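Local coordinates for uncharacterized protein (Chondromyces crocatus, PDB 6I86), which is of unknown function but is encoded in the crocagin gene cluster and probably takes part in the biosynthesis of this ribosomal peptide product, at residues Val52-Val57 with Phe62-Ile67. Residues are numbered along the deposited sequence; the frame is centred on the assembly and turned at random. Where two conformers were deposited one is given.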
loop_
_atom_site.group_PDB
_atom_site.type_symbol
_atom_site.label_atom_id
_atom_site.label_comp_id
_atom_site.label_asym_id
_atom_site.label_seq_id
_atom_site.Cartn_x
_atom_site.Cartn_y
_atom_site.Cartn_z
ATOM N N VAL A 52 -0.500 -0.580 6.814
ATOM C CA VAL A 52 -1.643 -1.053 6.044
ATOM C C VAL A 52 -1.177 -2.227 5.193
ATOM O O VAL A 52 -0.084 -2.188 4.616
ATOM C CB VAL A 52 -2.241 0.074 5.172
ATOM C CG1 VAL A 52 -3.186 -0.487 4.120
ATOM C CG2 VAL A 52 -2.959 1.095 6.048
ATOM N N LEU A 53 -1.994 -3.277 5.130
ATOM C CA LEU A 53 -1.601 -4.552 4.537
ATOM C C LEU A 53 -2.400 -4.784 3.260
ATOM O O LEU A 53 -3.635 -4.771 3.283
ATOM C CB LEU A 53 -1.808 -5.695 5.538
ATOM C CG LEU A 53 -1.244 -7.089 5.252
ATOM C CD1 LEU A 53 -0.935 -7.801 6.563
ATOM C CD2 LEU A 53 -2.209 -7.923 4.420
ATOM N N LEU A 54 -1.689 -5.003 2.152
ATOM C CA LEU A 54 -2.286 -5.304 0.853
ATOM C C LEU A 54 -1.975 -6.754 0.498
ATOM O O LEU A 54 -0.845 -7.074 0.112
ATOM C CB LEU A 54 -1.759 -4.359 -0.223
ATOM C CG LEU A 54 -2.325 -2.943 -0.271
ATOM C CD1 LEU A 54 -1.362 -2.018 -0.990
ATOM C CD2 LEU A 54 -3.662 -2.962 -0.981
ATOM N N GLN A 55 -2.976 -7.621 0.616
ATOM C CA GLN A 55 -2.810 -9.035 0.310
ATOM C C GLN A 55 -3.059 -9.295 -1.169
ATOM O O GLN A 55 -3.977 -8.727 -1.770
ATOM C CB GLN A 55 -3.761 -9.888 1.156
ATOM C CG GLN A 55 -3.738 -11.373 0.820
ATOM C CD GLN A 55 -4.020 -12.251 2.023
ATOM O OE1 GLN A 55 -3.528 -11.997 3.122
ATOM N NE2 GLN A 55 -4.813 -13.298 1.818
ATOM N N VAL A 56 -2.224 -10.149 -1.757
ATOM C CA VAL A 56 -2.438 -10.648 -3.106
ATOM C C VAL A 56 -2.639 -12.154 -3.020
ATOM O O VAL A 56 -2.212 -12.812 -2.068
ATOM C CB VAL A 56 -1.279 -10.307 -4.063
ATOM C CG1 VAL A 56 -1.087 -8.802 -4.145
ATOM C CG2 VAL A 56 0.003 -10.998 -3.622
ATOM N N VAL A 57 -3.308 -12.695 -4.036
ATOM C CA VAL A 57 -3.659 -14.109 -4.031
ATOM C C VAL A 57 -2.477 -14.964 -4.470
ATOM O O VAL A 57 -2.230 -16.038 -3.911
ATOM C CB VAL A 57 -4.891 -14.334 -4.924
ATOM C CG1 VAL A 57 -5.430 -15.733 -4.744
ATOM C CG2 VAL A 57 -5.962 -13.302 -4.612
ATOM N N PHE A 62 2.412 -5.853 -9.525
ATOM C CA PHE A 62 1.166 -5.141 -9.295
ATOM C C PHE A 62 1.398 -3.640 -9.250
ATOM O O PHE A 62 2.379 -3.164 -8.671
ATOM C CB PHE A 62 0.510 -5.623 -8.000
ATOM C CG PHE A 62 0.407 -7.117 -7.913
ATOM C CD1 PHE A 62 -0.501 -7.807 -8.704
ATOM C CD2 PHE A 62 1.242 -7.837 -7.073
ATOM C CE1 PHE A 62 -0.592 -9.190 -8.644
ATOM C CE2 PHE A 62 1.156 -9.224 -7.006
ATOM C CZ PHE A 62 0.237 -9.899 -7.792
ATOM N N LYS A 63 0.477 -2.907 -9.865
ATOM C CA LYS A 63 0.511 -1.452 -9.904
ATOM C C LYS A 63 -0.455 -0.922 -8.852
ATOM O O LYS A 63 -1.655 -1.220 -8.897
ATOM C CB LYS A 63 0.136 -0.942 -11.295
ATOM C CG LYS A 63 0.007 0.569 -11.404
ATOM C CD LYS A 63 -0.396 0.991 -12.816
ATOM C CE LYS A 63 0.703 0.700 -13.827
ATOM N NZ LYS A 63 0.298 1.066 -15.215
ATOM N N VAL A 64 0.067 -0.150 -7.903
ATOM C CA VAL A 64 -0.723 0.399 -6.808
ATOM C C VAL A 64 -0.656 1.915 -6.893
ATOM O O VAL A 64 0.431 2.500 -6.818
ATOM C CB VAL A 64 -0.230 -0.094 -5.439
ATOM C CG1 VAL A 64 -1.133 0.431 -4.327
ATOM C CG2 VAL A 64 -0.169 -1.612 -5.411
ATOM N N ARG A 65 -1.814 2.547 -7.056
ATOM C CA ARG A 65 -1.914 3.998 -7.028
ATOM C C ARG A 65 -2.261 4.446 -5.616
ATOM O O ARG A 65 -3.179 3.903 -4.994
ATOM C CB ARG A 65 -2.975 4.488 -8.014
ATOM C CG ARG A 65 -3.188 5.992 -7.990
ATOM C CD ARG A 65 -4.208 6.419 -9.033
ATOM N NE ARG A 65 -3.819 6.005 -10.379
ATOM C CZ ARG A 65 -4.679 5.785 -11.368
ATOM N NH1 ARG A 65 -5.979 5.943 -11.163
ATOM N NH2 ARG A 65 -4.240 5.410 -12.561
ATOM N N CYS A 66 -1.500 5.406 -5.096
ATOM C CA CYS A 66 -1.741 5.970 -3.776
ATOM C C CYS A 66 -2.118 7.436 -3.925
ATOM O O CYS A 66 -1.451 8.183 -4.649
ATOM C CB CYS A 66 -0.515 5.829 -2.877
ATOM S SG CYS A 66 -0.815 6.287 -1.154
ATOM N N ILE A 67 -3.184 7.843 -3.242
ATOM C CA ILE A 67 -3.729 9.188 -3.356
ATOM C C ILE A 67 -3.909 9.770 -1.964
ATOM O O ILE A 67 -4.520 9.138 -1.094
ATOM C CB ILE A 67 -5.074 9.189 -4.109
ATOM C CG1 ILE A 67 -4.912 8.592 -5.509
ATOM C CG2 ILE A 67 -5.655 10.595 -4.174
ATOM C CD1 ILE A 67 -6.222 8.221 -6.157
#
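Phe62, near the start of strand 60-69, turns the face of its ring to Val56, just past the end of strand 51-55. Val56 CG1 stands 4.0 Å from the ring centroid and 24° off the ring normal, a CH-pi contact displaced toward the rim. That displacement puts the methyl over the CE2 side of the face, with CG1 of Val56 3.7 Å from CE2 of Phe62. Val56 CB and CG2 also reach that part of the ring, each 4.0 Å from CE2 of Phe62. On the phenylalanine, CG lies anti to the carbonyl carbon (chi1 -50°), which carries the ring across to the valine; chi2, -72°, then sets which way its face is turned. With Val64 the chain faces strand 51-55 again, and here the meeting is lighter: CG1 of Val64 and CD1 of Leu54 approach tip to tip at 4.1 Å. Ile150 touches both of these side chains, while Trp123 packs on Leu54 and Val56, which ties the pair into a wider hydrophobic interior. Lys63 and Arg65 lie on the face of strand 60-69 turned away from Leu54 and Val56, where Lys63 NZ hydrogen-bonds to Glu144 O and Arg65 NH2 forms a salt bridge with Glu9. The two strands belong to different sheets: 60-69 pairs with 4-14 and 148-154, whereas 51-55 is an outermost strand beside 17-22. With no hydrogen bond between the segments and all four touching residues buried, their side chains meet by apolar packing alone, the CH-pi contact included, so this contact rests on burial and the fit of shapes rather than on directional polar bonds.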